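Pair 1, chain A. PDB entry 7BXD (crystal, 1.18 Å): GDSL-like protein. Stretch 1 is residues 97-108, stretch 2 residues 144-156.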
# COMPACT_ATOMS: atom_id res chain seq x y z
N ALA A 97 7.29 -17.24 -2.86
CA ALA A 97 6.90 -18.17 -3.91
C ALA A 97 5.59 -17.79 -4.60
O ALA A 97 5.07 -18.58 -5.38
CB ALA A 97 6.79 -19.59 -3.33
N ALA A 98 5.07 -16.58 -4.36
CA ALA A 98 3.82 -16.20 -4.99
C ALA A 98 4.03 -15.86 -6.47
O ALA A 98 5.15 -15.57 -6.93
CB ALA A 98 3.21 -14.99 -4.27
N ASP A 99 2.93 -15.84 -7.21
CA ASP A 99 2.97 -15.49 -8.63
C ASP A 99 2.88 -14.00 -8.87
O ASP A 99 3.42 -13.50 -9.87
CB ASP A 99 1.80 -16.18 -9.34
CG ASP A 99 1.84 -17.68 -9.14
OD1 ASP A 99 2.81 -18.33 -9.58
OD2 ASP A 99 0.90 -18.21 -8.52
N VAL A 100 2.20 -13.27 -7.99
CA VAL A 100 2.04 -11.82 -8.11
C VAL A 100 2.30 -11.23 -6.73
O VAL A 100 1.79 -11.75 -5.72
CB VAL A 100 0.61 -11.47 -8.57
CG1 VAL A 100 0.40 -9.96 -8.72
CG2 VAL A 100 0.24 -12.19 -9.88
N TYR A 101 3.05 -10.13 -6.70
CA TYR A 101 3.25 -9.32 -5.50
C TYR A 101 2.55 -7.99 -5.70
O TYR A 101 2.77 -7.32 -6.72
CB TYR A 101 4.74 -9.07 -5.21
CG TYR A 101 5.33 -10.36 -4.69
CD1 TYR A 101 5.69 -11.37 -5.56
CD2 TYR A 101 5.40 -10.62 -3.30
CE1 TYR A 101 6.12 -12.61 -5.09
CE2 TYR A 101 5.82 -11.86 -2.82
CZ TYR A 101 6.16 -12.85 -3.72
OH TYR A 101 6.53 -14.10 -3.29
N VAL A 102 1.72 -7.61 -4.73
CA VAL A 102 1.01 -6.33 -4.73
C VAL A 102 1.52 -5.56 -3.52
O VAL A 102 1.30 -5.98 -2.37
CB VAL A 102 -0.52 -6.53 -4.65
CG1 VAL A 102 -1.22 -5.18 -4.57
CG2 VAL A 102 -1.02 -7.33 -5.86
N VAL A 103 2.24 -4.44 -3.76
CA VAL A 103 2.85 -3.66 -2.68
C VAL A 103 2.07 -2.37 -2.55
O VAL A 103 1.98 -1.59 -3.51
CB VAL A 103 4.34 -3.38 -2.96
CG1 VAL A 103 4.93 -2.60 -1.79
CG2 VAL A 103 5.11 -4.69 -3.22
N PHE A 104 1.50 -2.13 -1.36
CA PHE A 104 0.56 -1.03 -1.12
C PHE A 104 0.97 -0.36 0.18
O PHE A 104 0.72 -0.91 1.26
CB PHE A 104 -0.83 -1.67 -1.03
CG PHE A 104 -1.99 -0.72 -0.79
CD1 PHE A 104 -2.01 0.60 -1.24
CD2 PHE A 104 -3.13 -1.23 -0.14
CE1 PHE A 104 -3.12 1.40 -1.05
CE2 PHE A 104 -4.25 -0.42 0.06
CZ PHE A 104 -4.24 0.90 -0.39
N GLY A 105 1.66 0.76 0.10
CA GLY A 105 2.14 1.43 1.31
C GLY A 105 2.54 2.85 1.00
O GLY A 105 2.46 3.31 -0.15
N GLY A 106 2.99 3.55 2.05
CA GLY A 106 3.54 4.89 1.93
C GLY A 106 2.81 5.94 2.74
O GLY A 106 3.39 7.00 3.00
N VAL A 107 1.57 5.69 3.18
CA VAL A 107 0.90 6.73 3.94
C VAL A 107 1.63 6.96 5.26
O VAL A 107 1.64 8.09 5.78
CB VAL A 107 -0.62 6.48 4.12
CG1 VAL A 107 -0.89 5.36 5.14
CG2 VAL A 107 -1.35 7.76 4.52
N ASN A 108 2.23 5.91 5.84
CA ASN A 108 2.96 6.12 7.10
C ASN A 108 4.30 6.82 6.88
O ASN A 108 4.75 7.57 7.76
CB ASN A 108 3.13 4.82 7.87
CG ASN A 108 1.80 4.26 8.31
OD1 ASN A 108 0.92 5.01 8.74
ND2 ASN A 108 1.65 2.94 8.23
N GLN A 144 10.56 -14.62 -11.10
CA GLN A 144 9.53 -14.87 -12.10
C GLN A 144 8.18 -14.28 -11.74
O GLN A 144 7.26 -14.35 -12.57
CB GLN A 144 9.40 -16.36 -12.36
CG GLN A 144 10.67 -16.94 -12.98
CD GLN A 144 10.61 -18.43 -13.21
OE1 GLN A 144 9.61 -18.97 -13.71
NE2 GLN A 144 11.69 -19.11 -12.88
N ALA A 145 8.03 -13.70 -10.56
CA ALA A 145 6.74 -13.15 -10.18
C ALA A 145 6.47 -11.83 -10.91
O ALA A 145 7.39 -11.12 -11.36
CB ALA A 145 6.69 -12.87 -8.67
N LYS A 146 5.18 -11.50 -11.03
CA LYS A 146 4.78 -10.16 -11.45
C LYS A 146 4.73 -9.28 -10.21
O LYS A 146 4.41 -9.76 -9.11
CB LYS A 146 3.40 -10.22 -12.13
CG LYS A 146 3.43 -10.61 -13.63
CD LYS A 146 4.19 -11.77 -14.05
CE LYS A 146 3.53 -12.26 -15.33
NZ LYS A 146 3.62 -13.74 -15.37
N LEU A 147 5.06 -8.02 -10.37
CA LEU A 147 5.08 -7.05 -9.27
C LEU A 147 4.27 -5.84 -9.69
O LEU A 147 4.50 -5.25 -10.76
CB LEU A 147 6.53 -6.64 -9.01
CG LEU A 147 6.77 -5.51 -8.01
CD1 LEU A 147 6.17 -5.84 -6.63
CD2 LEU A 147 8.29 -5.23 -7.90
N VAL A 148 3.33 -5.45 -8.82
CA VAL A 148 2.47 -4.29 -9.07
C VAL A 148 2.50 -3.45 -7.80
O VAL A 148 2.29 -3.98 -6.69
CB VAL A 148 1.02 -4.74 -9.37
CG1 VAL A 148 0.11 -3.54 -9.59
CG2 VAL A 148 0.94 -5.68 -10.58
N PHE A 149 2.74 -2.15 -7.94
CA PHE A 149 2.64 -1.24 -6.80
C PHE A 149 1.29 -0.54 -6.86
O PHE A 149 0.76 -0.25 -7.93
CB PHE A 149 3.75 -0.17 -6.81
CG PHE A 149 4.96 -0.56 -6.01
CD1 PHE A 149 5.73 -1.67 -6.37
CD2 PHE A 149 5.32 0.17 -4.88
CE1 PHE A 149 6.85 -2.01 -5.60
CE2 PHE A 149 6.46 -0.18 -4.13
CZ PHE A 149 7.22 -1.27 -4.49
N MET A 150 0.74 -0.25 -5.68
CA MET A 150 -0.46 0.58 -5.56
C MET A 150 -0.12 1.80 -4.73
O MET A 150 0.42 1.68 -3.63
CB MET A 150 -1.63 -0.21 -4.91
CG MET A 150 -1.83 -1.56 -5.59
SD MET A 150 -3.48 -2.28 -5.41
CE MET A 150 -3.54 -2.47 -3.62
N THR A 151 -0.38 2.98 -5.27
CA THR A 151 -0.06 4.20 -4.54
C THR A 151 -0.94 4.31 -3.29
O THR A 151 -2.08 3.83 -3.28
CB THR A 151 -0.23 5.41 -5.44
OG1 THR A 151 -1.57 5.37 -5.97
CG2 THR A 151 0.79 5.44 -6.58
N PRO A 152 -0.43 4.94 -2.23
CA PRO A 152 -1.19 5.00 -0.97
C PRO A 152 -2.43 5.85 -1.10
O PRO A 152 -2.40 6.94 -1.69
CB PRO A 152 -0.18 5.65 0.01
CG PRO A 152 0.80 6.41 -0.89
CD PRO A 152 0.92 5.51 -2.11
N CYS A 153 -3.54 5.35 -0.52
CA CYS A 153 -4.79 6.10 -0.61
C CYS A 153 -4.70 7.43 0.14
O CYS A 153 -3.92 7.60 1.09
CB CYS A 153 -5.95 5.28 -0.04
SG CYS A 153 -6.38 3.91 -1.16
N LYS A 154 -5.57 8.36 -0.24
CA LYS A 154 -5.70 9.62 0.49
C LYS A 154 -6.29 9.40 1.88
O LYS A 154 -6.96 8.40 2.18
CB LYS A 154 -6.54 10.60 -0.31
CG LYS A 154 -5.79 11.10 -1.55
CD LYS A 154 -6.46 12.29 -2.20
CE LYS A 154 -5.66 12.94 -3.35
NZ LYS A 154 -5.65 12.06 -4.56
N THR A 155 -6.06 10.40 2.73
CA THR A 155 -6.60 10.46 4.07
C THR A 155 -7.00 11.90 4.36
O THR A 155 -6.35 12.85 3.92
CB THR A 155 -5.58 9.99 5.12
OG1 THR A 155 -6.14 10.15 6.44
CG2 THR A 155 -4.24 10.69 5.09
N SER A 156 -8.07 12.05 5.13
CA SER A 156 -8.45 13.36 5.63
C SER A 156 -7.77 13.71 6.94
O SER A 156 -8.07 14.76 7.51
CB SER A 156 -9.97 13.48 5.75
OG SER A 156 -10.51 12.42 6.52
O HOH W 1 2.83 0.98 -2.54

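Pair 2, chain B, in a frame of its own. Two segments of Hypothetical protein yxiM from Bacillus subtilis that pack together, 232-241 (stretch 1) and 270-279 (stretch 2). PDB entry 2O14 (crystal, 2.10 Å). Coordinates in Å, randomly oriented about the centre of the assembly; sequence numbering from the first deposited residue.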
# COMPACT_ATOMS: atom_id res chain seq x y z
N ASP B 232 -13.13 9.65 -4.52
CA ASP B 232 -11.93 9.16 -3.86
C ASP B 232 -10.88 10.25 -3.67
O ASP B 232 -10.98 11.35 -4.22
CB ASP B 232 -11.29 8.02 -4.67
CG ASP B 232 -12.21 6.83 -4.84
OD1 ASP B 232 -13.01 6.54 -3.92
OD2 ASP B 232 -12.13 6.17 -5.90
N TYR B 233 -9.86 9.92 -2.88
CA TYR B 233 -8.76 10.84 -2.62
C TYR B 233 -7.43 10.13 -2.86
O TYR B 233 -7.26 8.96 -2.49
CB TYR B 233 -8.81 11.34 -1.17
CG TYR B 233 -9.86 12.38 -0.91
CD1 TYR B 233 -9.75 13.66 -1.47
CD2 TYR B 233 -10.97 12.11 -0.11
CE1 TYR B 233 -10.72 14.63 -1.22
CE2 TYR B 233 -11.94 13.07 0.14
CZ TYR B 233 -11.81 14.34 -0.42
OH TYR B 233 -12.77 15.29 -0.18
N PHE B 234 -6.50 10.83 -3.50
CA PHE B 234 -5.17 10.30 -3.74
C PHE B 234 -4.29 11.08 -2.78
O PHE B 234 -3.98 12.25 -3.02
CB PHE B 234 -4.72 10.54 -5.18
CG PHE B 234 -3.28 10.16 -5.45
CD1 PHE B 234 -2.72 9.03 -4.86
CD2 PHE B 234 -2.50 10.93 -6.32
CE1 PHE B 234 -1.39 8.66 -5.14
CE2 PHE B 234 -1.18 10.56 -6.61
CZ PHE B 234 -0.62 9.42 -6.01
N MSE B 235 -3.92 10.45 -1.67
CA MSE B 235 -3.09 11.10 -0.66
C MSE B 235 -1.65 10.74 -0.98
O MSE B 235 -1.23 9.59 -0.80
CB MSE B 235 -3.48 10.61 0.72
CG MSE B 235 -2.89 11.41 1.85
SE MSE B 235 -4.06 11.34 3.38
CE MSE B 235 -4.91 13.06 3.18
N LEU B 236 -0.89 11.74 -1.44
CA LEU B 236 0.49 11.53 -1.85
C LEU B 236 1.54 12.32 -1.06
O LEU B 236 1.41 13.54 -0.87
CB LEU B 236 0.58 11.88 -3.35
CG LEU B 236 1.80 11.62 -4.25
CD1 LEU B 236 2.83 12.68 -4.01
CD2 LEU B 236 2.36 10.24 -4.00
N GLN B 237 2.56 11.62 -0.57
CA GLN B 237 3.65 12.26 0.16
C GLN B 237 4.98 11.64 -0.24
O GLN B 237 5.33 10.54 0.19
CB GLN B 237 3.48 12.12 1.68
CG GLN B 237 4.66 12.75 2.44
CD GLN B 237 4.56 12.61 3.95
OE1 GLN B 237 3.64 13.14 4.57
NE2 GLN B 237 5.52 11.91 4.55
N LEU B 238 5.72 12.37 -1.07
CA LEU B 238 7.03 11.93 -1.53
C LEU B 238 7.95 13.14 -1.48
O LEU B 238 7.49 14.26 -1.27
CB LEU B 238 6.95 11.39 -2.97
CG LEU B 238 6.21 10.07 -3.17
CD1 LEU B 238 5.97 9.83 -4.65
CD2 LEU B 238 7.02 8.93 -2.57
N GLY B 239 9.25 12.91 -1.65
CA GLY B 239 10.20 14.01 -1.61
C GLY B 239 11.42 13.68 -0.78
O GLY B 239 12.49 14.27 -0.98
N ILE B 240 11.28 12.74 0.15
CA ILE B 240 12.40 12.36 1.00
C ILE B 240 13.52 11.71 0.20
O ILE B 240 14.63 12.24 0.14
CB ILE B 240 11.93 11.41 2.13
CG1 ILE B 240 10.91 12.12 3.02
CG2 ILE B 240 13.12 10.95 2.96
CD1 ILE B 240 10.36 11.25 4.14
N ASN B 241 13.22 10.57 -0.41
CA ASN B 241 14.21 9.83 -1.20
C ASN B 241 14.57 10.56 -2.49
O ASN B 241 15.65 10.38 -3.05
CB ASN B 241 13.67 8.44 -1.52
CG ASN B 241 13.40 7.62 -0.26
OD1 ASN B 241 14.31 7.04 0.32
ND2 ASN B 241 12.15 7.60 0.18
N ALA B 270 -11.12 12.08 -9.55
CA ALA B 270 -10.81 11.99 -8.12
C ALA B 270 -10.05 13.23 -7.67
O ALA B 270 -9.60 14.03 -8.50
CB ALA B 270 -9.97 10.74 -7.86
N ASP B 271 -9.90 13.40 -6.36
CA ASP B 271 -9.19 14.55 -5.82
C ASP B 271 -7.81 14.17 -5.30
O ASP B 271 -7.55 13.02 -4.96
CB ASP B 271 -9.99 15.21 -4.70
CG ASP B 271 -11.23 15.92 -5.22
OD1 ASP B 271 -11.10 16.70 -6.19
OD2 ASP B 271 -12.32 15.71 -4.65
N VAL B 272 -6.92 15.16 -5.24
CA VAL B 272 -5.56 14.94 -4.78
C VAL B 272 -5.22 15.75 -3.54
O VAL B 272 -5.50 16.95 -3.47
CB VAL B 272 -4.54 15.31 -5.86
CG1 VAL B 272 -3.13 15.04 -5.35
CG2 VAL B 272 -4.80 14.53 -7.13
N ILE B 273 -4.60 15.09 -2.57
CA ILE B 273 -4.17 15.74 -1.34
C ILE B 273 -2.66 15.53 -1.22
O ILE B 273 -2.20 14.42 -0.97
CB ILE B 273 -4.83 15.11 -0.08
CG1 ILE B 273 -6.35 15.24 -0.16
CG2 ILE B 273 -4.30 15.81 1.17
CD1 ILE B 273 -7.07 14.43 0.90
N LEU B 274 -1.90 16.60 -1.43
CA LEU B 274 -0.44 16.52 -1.33
C LEU B 274 0.00 16.79 0.10
O LEU B 274 -0.61 17.60 0.80
CB LEU B 274 0.22 17.54 -2.26
CG LEU B 274 -0.03 17.41 -3.76
CD1 LEU B 274 0.67 18.55 -4.47
CD2 LEU B 274 0.47 16.07 -4.28
N SER B 275 1.06 16.11 0.53
CA SER B 275 1.58 16.29 1.88
C SER B 275 3.08 16.55 1.88
O SER B 275 3.83 15.88 1.18
CB SER B 275 1.29 15.05 2.72
OG SER B 275 1.88 15.16 4.01
N THR B 276 3.51 17.54 2.65
CA THR B 276 4.93 17.85 2.75
C THR B 276 5.48 16.88 3.79
O THR B 276 5.01 16.86 4.93
CB THR B 276 5.17 19.30 3.21
OG1 THR B 276 4.47 19.54 4.44
CG2 THR B 276 4.68 20.28 2.14
N PRO B 277 6.45 16.04 3.41
CA PRO B 277 6.98 15.09 4.40
C PRO B 277 7.65 15.73 5.61
O PRO B 277 8.37 16.73 5.49
CB PRO B 277 7.93 14.22 3.57
CG PRO B 277 8.34 15.11 2.43
CD PRO B 277 7.07 15.84 2.09
N GLN B 278 7.40 15.16 6.78
CA GLN B 278 8.00 15.68 8.01
C GLN B 278 9.52 15.51 7.94
O GLN B 278 10.02 14.76 7.10
CB GLN B 278 7.45 14.95 9.23
CG GLN B 278 6.72 13.66 8.93
CD GLN B 278 7.60 12.61 8.33
OE1 GLN B 278 8.68 12.32 8.86
NE2 GLN B 278 7.16 12.01 7.24
N GLY B 279 10.23 16.22 8.81
CA GLY B 279 11.68 16.15 8.81
C GLY B 279 12.28 15.07 9.70
O GLY B 279 11.62 14.08 10.02
O HOH W 2 -13.24 13.20 -4.16
O HOH W 3 4.69 15.19 -1.49

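The sharpest difference lies at Phe104(A) and its match Gln237(B): pair 1 fills the space with an aromatic ring and a thioether, pair 2 with a polar pair. In pair 1 the methyl CE of Met150(A) sits over one face of the Phe104(A) ring, 3.7 Å from Phe104(A) CG, while SG of Cys153(A) meets the ring edge, 3.8 Å from CZ of Phe104(A). In pair 2 the matching residues are Gln237(B), Ser275(B) and Gln278(B), and Ser275(B) OG donates a hydrogen bond to Gln237(B) OE1 at 2.7 Å. Contact made in pair 1 by a ring face is thus made in pair 2 by a directional bond between the amide of a long, extended Gln237(B) and the hydroxyl of the short Ser275(B).

The frame beneath is the same. Two parallel strands run side by side, their axes 16° apart in pair 1 and 19° in pair 2, and 14 central residues superpose with an RMSD of 0.5 Å. Val100(A) to Val103(A) match Tyr233(B) to Leu236(B), and Lys146(A) to Phe149(A) match Asp271(B) to Leu274(B). Each pair has five backbone hydrogen bonds in the same order: Lys146(A) N to Asp99(A) O (2.9 Å) corresponds to Asp271(B) N to Asp232(B) O, longer at 3.2 Å, and Met150(A) N to Val103(A) O (2.8 Å) to Ser275(B) N to Leu236(B) O (2.9 Å).

Side chains divide the work differently on the two faces. On the face of Val102(A) and Val148(A), CG1 of Val102(A) reaches Met150(A) CE at 3.7 Å. The equivalent face of pair 2 centres on Ile273(B), whose CD1 touches both CE of the selenomethionine Met235(B) (3.4 Å) and CD1 of Tyr233(B) (3.7 Å). On the other face, Val103(A) lies over the Phe149(A) ring, with CB 3.8 Å from the ring centroid; in the matching pair, CD1 of Leu236(B) lies 4.1 Å from CD2 of Leu274(B). Tyr101(A) packs on Leu147(A), CB of Tyr101(A) to CD1 of Leu147(A) 3.8 Å, much as Phe234(B) approaches Val272(B), CD2 of Phe234(B) to CG1 of Val272(B) 4.3 Å; Tyr101(A) also turns its edge to Ala145(A), CD1 of Tyr101(A) to CB of Ala145(A) 3.6 Å.

Beyond the strands both chains place glycine at one position, Gly106(A) and Gly239(B), with positive phi; a CB there would jam against the preceding carbonyl oxygen, and at Gly106(A) it would also come tight against Pro152(A) CG. The next residue packs on a proline in each case: Val107(A) CB to Pro152(A) CB, 4.2 Å, and Ile240(B) CG1 to Pro277(B) CB, 3.7 Å.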